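Local coordinates for UDP-N-acetylglucosamine pyrophosphorylase (Entamoeba histolytica, PDB 3OC9), which probably catalyses the transfer of a uridylyl group from UTP to N-acetylglucosamine 1-phosphate, giving UDP-N-acetylglucosamine and diphosphate, at residues G366-C377 with F393-F402. Sequence-based numbering, arbitrary orientation.
Sequences GAIVDDSKSPIC and FKGKTIQLPF
L400 fills the inside of the bend that both segments make, its CB 3.5 Å from S374 O. The first torsion (chi1 -57°) turns CG away from its own carbonyl carbon and in between D370 O and I376 O, where it also meets V369 CG1. There the side chain forks: CD1 lies 3.5 Å from S374 O and also touches D371 CB, while CD2 lies 3.5 Å from I376 O and also touches C377 CB. The cis peptide before P401 redirects the chain, and the proline ring lies against S374, P401 CG being 3.4 Å from S374 OG. That hydroxyl also accepts from I376 N in an ST turn; D370 OD1 accepts from S372 N, closing an Asx turn, and from S372 OG as well. One water donates to D370 O and L400 O and accepts from K373 N, bridging the bend. Before it, strands 368-370 and 397-399 pair in parallel: I398 N meets I368 O at 2.9 Å, almost straight. Beyond it, F402 N bonds to I376 O, and C377 SG stands obliquely beside the F402 ring. Strand 368-370 leaves helix 347-364 through the Schellman motif at G366, and V369 and I398 of the small sheet, with L400 and C377 beyond it, pack on that helix.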
ATOM      1  N   GLY A 366       1.370 -23.819 -17.573  1.00 41.65           N
ATOM      2  CA  GLY A 366       1.637 -24.830 -18.615  1.00 43.36           C
ATOM      3  C   GLY A 366       1.539 -24.362 -20.061  1.00 44.20           C
ATOM      4  O   GLY A 366       1.601 -25.190 -20.992  1.00 45.61           O
ATOM      5  N   ALA A 367       1.375 -23.055 -20.274  1.00 43.56           N
ATOM      6  CA  ALA A 367       1.271 -22.506 -21.635  1.00 43.95           C
ATOM      7  C   ALA A 367       2.640 -22.222 -22.259  1.00 44.71           C
ATOM      8  O   ALA A 367       3.639 -22.111 -21.547  1.00 44.48           O
ATOM      9  CB  ALA A 367       0.416 -21.251 -21.645  1.00 43.47           C
ATOM     10  N   ILE A 368       2.674 -22.133 -23.590  1.00 45.55           N
ATOM     11  CA  ILE A 368       3.868 -21.708 -24.336  1.00 46.24           C
ATOM     12  C   ILE A 368       3.598 -20.306 -24.889  1.00 45.90           C
ATOM     13  O   ILE A 368       2.586 -20.092 -25.548  1.00 46.26           O
ATOM     14  CB  ILE A 368       4.222 -22.699 -25.500  1.00 47.70           C
ATOM     15  CG1 ILE A 368       4.528 -24.101 -24.949  1.00 48.69           C
ATOM     16  CG2 ILE A 368       5.405 -22.186 -26.329  1.00 47.91           C
ATOM     17  CD1 ILE A 368       3.276 -24.964 -24.706  1.00 50.92           C
ATOM     18  N   VAL A 369       4.495 -19.357 -24.609  1.00 45.80           N
ATOM     19  CA  VAL A 369       4.273 -17.951 -24.992  1.00 45.60           C
ATOM     20  C   VAL A 369       5.306 -17.447 -26.000  1.00 46.56           C
ATOM     21  O   VAL A 369       6.516 -17.548 -25.777  1.00 46.89           O
ATOM     22  CB  VAL A 369       4.226 -16.995 -23.742  1.00 44.60           C
ATOM     23  CG1 VAL A 369       3.971 -15.545 -24.158  1.00 44.10           C
ATOM     24  CG2 VAL A 369       3.161 -17.448 -22.754  1.00 43.11           C
ATOM     25  N   ASP A 370       4.802 -16.889 -27.098  1.00 47.54           N
ATOM     26  CA  ASP A 370       5.614 -16.370 -28.198  1.00 48.78           C
ATOM     27  C   ASP A 370       5.517 -14.837 -28.230  1.00 48.47           C
ATOM     28  O   ASP A 370       4.484 -14.293 -28.617  1.00 48.53           O
ATOM     29  CB  ASP A 370       5.107 -16.997 -29.513  1.00 49.69           C
ATOM     30  CG  ASP A 370       5.799 -16.445 -30.764  1.00 51.52           C
ATOM     31  OD1 ASP A 370       6.623 -15.510 -30.670  1.00 52.40           O
ATOM     32  OD2 ASP A 370       5.500 -16.964 -31.861  1.00 52.11           O
ATOM     33  N   ASP A 371       6.586 -14.151 -27.809  1.00 49.23           N
ATOM     34  CA  ASP A 371       6.585 -12.673 -27.717  1.00 49.49           C
ATOM     35  C   ASP A 371       7.354 -11.928 -28.830  1.00 50.47           C
ATOM     36  O   ASP A 371       7.702 -10.753 -28.677  1.00 50.70           O
ATOM     37  CB  ASP A 371       7.008 -12.190 -26.304  1.00 48.97           C
ATOM     38  CG  ASP A 371       8.474 -12.490 -25.964  1.00 50.18           C
ATOM     39  OD1 ASP A 371       9.246 -12.893 -26.855  1.00 52.61           O
ATOM     40  OD2 ASP A 371       8.864 -12.308 -24.782  1.00 51.55           O
ATOM     41  N   SER A 372       7.591 -12.611 -29.948  1.00 51.23           N
ATOM     42  CA  SER A 372       8.450 -12.092 -31.022  1.00 52.04           C
ATOM     43  C   SER A 372       7.924 -10.832 -31.730  1.00 51.87           C
ATOM     44  O   SER A 372       8.718 -10.040 -32.250  1.00 52.66           O
ATOM     45  CB  SER A 372       8.736 -13.192 -32.054  1.00 52.88           C
ATOM     46  OG  SER A 372       7.576 -13.469 -32.821  1.00 53.61           O
ATOM     47  N   LYS A 373       6.603 -10.646 -31.747  1.00 50.76           N
ATOM     48  CA  LYS A 373       5.988  -9.528 -32.465  1.00 50.11           C
ATOM     49  C   LYS A 373       5.450  -8.406 -31.574  1.00 49.02           C
ATOM     50  O   LYS A 373       5.221  -7.287 -32.048  1.00 49.32           O
ATOM     51  CB  LYS A 373       4.852 -10.041 -33.356  1.00 50.71           C
ATOM     52  N   SER A 374       5.216  -8.709 -30.300  1.00 47.00           N
ATOM     53  CA  SER A 374       4.538  -7.775 -29.390  1.00 45.20           C
ATOM     54  C   SER A 374       4.851  -8.124 -27.941  1.00 43.50           C
ATOM     55  O   SER A 374       5.032  -9.303 -27.629  1.00 43.14           O
ATOM     56  CB  SER A 374       3.016  -7.831 -29.612  1.00 44.96           C
ATOM     57  OG  SER A 374       2.307  -7.064 -28.637  1.00 43.81           O
ATOM     58  N   PRO A 375       4.918  -7.110 -27.048  1.00 42.38           N
ATOM     59  CA  PRO A 375       5.071  -7.421 -25.620  1.00 40.80           C
ATOM     60  C   PRO A 375       3.759  -7.434 -24.795  1.00 39.26           C
ATOM     61  O   PRO A 375       3.803  -7.746 -23.596  1.00 38.71           O
ATOM     62  CB  PRO A 375       5.974  -6.287 -25.130  1.00 40.78           C
ATOM     63  CG  PRO A 375       5.515  -5.106 -25.937  1.00 41.33           C
ATOM     64  CD  PRO A 375       5.080  -5.662 -27.300  1.00 42.38           C
ATOM     65  N   ILE A 376       2.625  -7.115 -25.417  1.00 38.31           N
ATOM     66  CA  ILE A 376       1.339  -6.914 -24.690  1.00 36.51           C
ATOM     67  C   ILE A 376       0.722  -8.211 -24.132  1.00 35.74           C
ATOM     68  O   ILE A 376       0.442  -9.147 -24.880  1.00 35.62           O
ATOM     69  CB  ILE A 376       0.304  -6.169 -25.579  1.00 37.25           C
ATOM     70  CG1 ILE A 376       0.896  -4.840 -26.061  1.00 37.31           C
ATOM     71  CG2 ILE A 376      -1.045  -5.945 -24.829  1.00 36.55           C
ATOM     72  CD1 ILE A 376       0.103  -4.162 -27.137  1.00 39.66           C
ATOM     73  N   CYS A 377       0.522  -8.255 -22.807  1.00 33.64           N
ATOM     74  CA  CYS A 377      -0.148  -9.381 -22.142  1.00 32.65           C
ATOM     75  C   CYS A 377      -0.940  -8.804 -20.954  1.00 31.51           C
ATOM     76  O   CYS A 377      -0.339  -8.523 -19.918  1.00 31.14           O
ATOM     77  CB  CYS A 377       0.885 -10.408 -21.661  1.00 31.25           C
ATOM     78  SG  CYS A 377       0.279 -12.006 -20.990  1.00 32.60           S
ATOM     79  N   PHE A 393      -5.423 -22.910 -20.253  1.00 42.69           N
ATOM     80  CA  PHE A 393      -4.363 -22.703 -21.248  1.00 42.83           C
ATOM     81  C   PHE A 393      -3.186 -23.688 -21.147  1.00 43.53           C
ATOM     82  O   PHE A 393      -2.175 -23.515 -21.835  1.00 44.06           O
ATOM     83  CB  PHE A 393      -3.862 -21.245 -21.240  1.00 41.88           C
ATOM     84  CG  PHE A 393      -4.953 -20.214 -21.376  1.00 40.97           C
ATOM     85  CD1 PHE A 393      -5.539 -19.948 -22.614  1.00 40.30           C
ATOM     86  CD2 PHE A 393      -5.380 -19.486 -20.265  1.00 38.27           C
ATOM     87  CE1 PHE A 393      -6.538 -18.986 -22.744  1.00 41.13           C
ATOM     88  CE2 PHE A 393      -6.388 -18.521 -20.385  1.00 37.67           C
ATOM     89  CZ  PHE A 393      -6.969 -18.272 -21.624  1.00 38.48           C
ATOM     90  N   LYS A 394      -3.305 -24.718 -20.304  1.00 44.19           N
ATOM     91  CA  LYS A 394      -2.258 -25.743 -20.200  1.00 45.35           C
ATOM     92  C   LYS A 394      -2.078 -26.453 -21.553  1.00 46.74           C
ATOM     93  O   LYS A 394      -3.056 -26.907 -22.157  1.00 47.10           O
ATOM     94  CB  LYS A 394      -2.585 -26.767 -19.102  1.00 45.86           C
ATOM     95  CG  LYS A 394      -1.498 -27.821 -18.881  1.00 47.57           C
ATOM     96  CD  LYS A 394      -1.797 -28.734 -17.684  1.00 50.82           C
ATOM     97  CE  LYS A 394      -2.496 -30.027 -18.104  1.00 52.49           C
ATOM     98  NZ  LYS A 394      -1.527 -31.061 -18.582  1.00 54.70           N
ATOM     99  N   GLY A 395      -0.835 -26.498 -22.029  1.00 47.50           N
ATOM    100  CA  GLY A 395      -0.497 -27.135 -23.314  1.00 49.25           C
ATOM    101  C   GLY A 395      -0.870 -26.356 -24.567  1.00 49.77           C
ATOM    102  O   GLY A 395      -0.780 -26.891 -25.678  1.00 51.01           O
ATOM    103  N   LYS A 396      -1.287 -25.101 -24.406  1.00 49.11           N
ATOM    104  CA  LYS A 396      -1.675 -24.249 -25.536  1.00 49.40           C
ATOM    105  C   LYS A 396      -0.576 -23.258 -25.933  1.00 49.21           C
ATOM    106  O   LYS A 396       0.222 -22.839 -25.089  1.00 49.01           O
ATOM    107  CB  LYS A 396      -2.982 -23.505 -25.233  1.00 49.19           C
ATOM    108  CG  LYS A 396      -4.145 -24.389 -24.780  1.00 50.77           C
ATOM    109  CD  LYS A 396      -4.614 -25.335 -25.882  1.00 53.70           C
ATOM    110  CE  LYS A 396      -5.590 -26.379 -25.345  1.00 55.52           C
ATOM    111  NZ  LYS A 396      -6.253 -27.160 -26.444  1.00 57.34           N
ATOM    112  N   THR A 397      -0.535 -22.891 -27.218  1.00 49.31           N
ATOM    113  CA  THR A 397       0.463 -21.933 -27.732  1.00 48.68           C
ATOM    114  C   THR A 397      -0.172 -20.555 -27.945  1.00 47.61           C
ATOM    115  O   THR A 397      -1.133 -20.415 -28.704  1.00 48.20           O
ATOM    116  CB  THR A 397       1.190 -22.465 -29.032  1.00 49.86           C
ATOM    117  OG1 THR A 397       2.057 -23.554 -28.687  1.00 49.93           O
ATOM    118  CG2 THR A 397       2.042 -21.377 -29.684  1.00 50.73           C
ATOM    119  N   ILE A 398       0.358 -19.548 -27.244  1.00 46.08           N
ATOM    120  CA  ILE A 398      -0.178 -18.186 -27.291  1.00 44.38           C
ATOM    121  C   ILE A 398       0.813 -17.215 -27.937  1.00 44.18           C
ATOM    122  O   ILE A 398       1.972 -17.132 -27.506  1.00 43.72           O
ATOM    123  CB  ILE A 398      -0.529 -17.660 -25.859  1.00 43.24           C
ATOM    124  CG1 ILE A 398      -1.544 -18.583 -25.163  1.00 42.36           C
ATOM    125  CG2 ILE A 398      -1.025 -16.214 -25.919  1.00 42.01           C
ATOM    126  CD1 ILE A 398      -1.658 -18.359 -23.631  1.00 41.45           C
ATOM    127  N   GLN A 399       0.339 -16.467 -28.937  1.00 44.27           N
ATOM    128  CA  GLN A 399       1.148 -15.456 -29.635  1.00 44.63           C
ATOM    129  C   GLN A 399       0.673 -14.041 -29.293  1.00 43.47           C
ATOM    130  O   GLN A 399      -0.429 -13.644 -29.682  1.00 43.38           O
ATOM    131  CB  GLN A 399       1.117 -15.689 -31.166  1.00 46.07           C
ATOM    132  CG  GLN A 399       1.880 -14.645 -31.990  1.00 47.92           C
ATOM    133  CD  GLN A 399       1.898 -14.955 -33.494  1.00 51.79           C
ATOM    134  OE1 GLN A 399       2.276 -16.048 -33.915  1.00 54.36           O
ATOM    135  NE2 GLN A 399       1.493 -13.983 -34.299  1.00 52.32           N
ATOM    136  N   LEU A 400       1.503 -13.287 -28.560  1.00 42.94           N
ATOM    137  CA  LEU A 400       1.153 -11.924 -28.121  1.00 41.86           C
ATOM    138  C   LEU A 400       0.896 -11.033 -29.337  1.00 42.78           C
ATOM    139  O   LEU A 400       1.520 -11.243 -30.387  1.00 43.84           O
ATOM    140  CB  LEU A 400       2.254 -11.325 -27.217  1.00 40.76           C
ATOM    141  CG  LEU A 400       2.640 -12.109 -25.954  1.00 39.49           C
ATOM    142  CD1 LEU A 400       3.609 -11.303 -25.072  1.00 36.10           C
ATOM    143  CD2 LEU A 400       1.386 -12.476 -25.156  1.00 37.10           C
ATOM    144  N   PRO A 401      -0.023 -10.047 -29.219  1.00 42.34           N
ATOM    145  CA  PRO A 401      -0.804  -9.587 -28.044  1.00 41.16           C
ATOM    146  C   PRO A 401      -1.870 -10.556 -27.518  1.00 40.43           C
ATOM    147  O   PRO A 401      -2.557 -11.226 -28.309  1.00 40.26           O
ATOM    148  CB  PRO A 401      -1.482  -8.303 -28.544  1.00 41.40           C
ATOM    149  CG  PRO A 401      -0.759  -7.935 -29.822  1.00 43.35           C
ATOM    150  CD  PRO A 401      -0.329  -9.237 -30.411  1.00 43.18           C
ATOM    151  N   PHE A 402      -2.009 -10.593 -26.185  1.00 38.75           N
ATOM    152  CA  PHE A 402      -3.011 -11.410 -25.484  1.00 37.87           C
ATOM    153  C   PHE A 402      -3.761 -10.512 -24.496  1.00 36.80           C
ATOM    154  O   PHE A 402      -3.124  -9.785 -23.722  1.00 35.46           O
ATOM    155  CB  PHE A 402      -2.314 -12.568 -24.756  1.00 37.76           C
ATOM    156  CG  PHE A 402      -3.240 -13.467 -23.961  1.00 37.58           C
ATOM    157  CD1 PHE A 402      -3.970 -14.478 -24.585  1.00 38.56           C
ATOM    158  CD2 PHE A 402      -3.334 -13.337 -22.577  1.00 36.87           C
ATOM    159  CE1 PHE A 402      -4.816 -15.331 -23.848  1.00 37.98           C
ATOM    160  CE2 PHE A 402      -4.167 -14.183 -21.831  1.00 37.33           C
ATOM    161  CZ  PHE A 402      -4.914 -15.178 -22.470  1.00 38.23           C
TER
HETATM  162  O   HOH W   1       4.299 -12.023 -30.315  1.00 37.75           O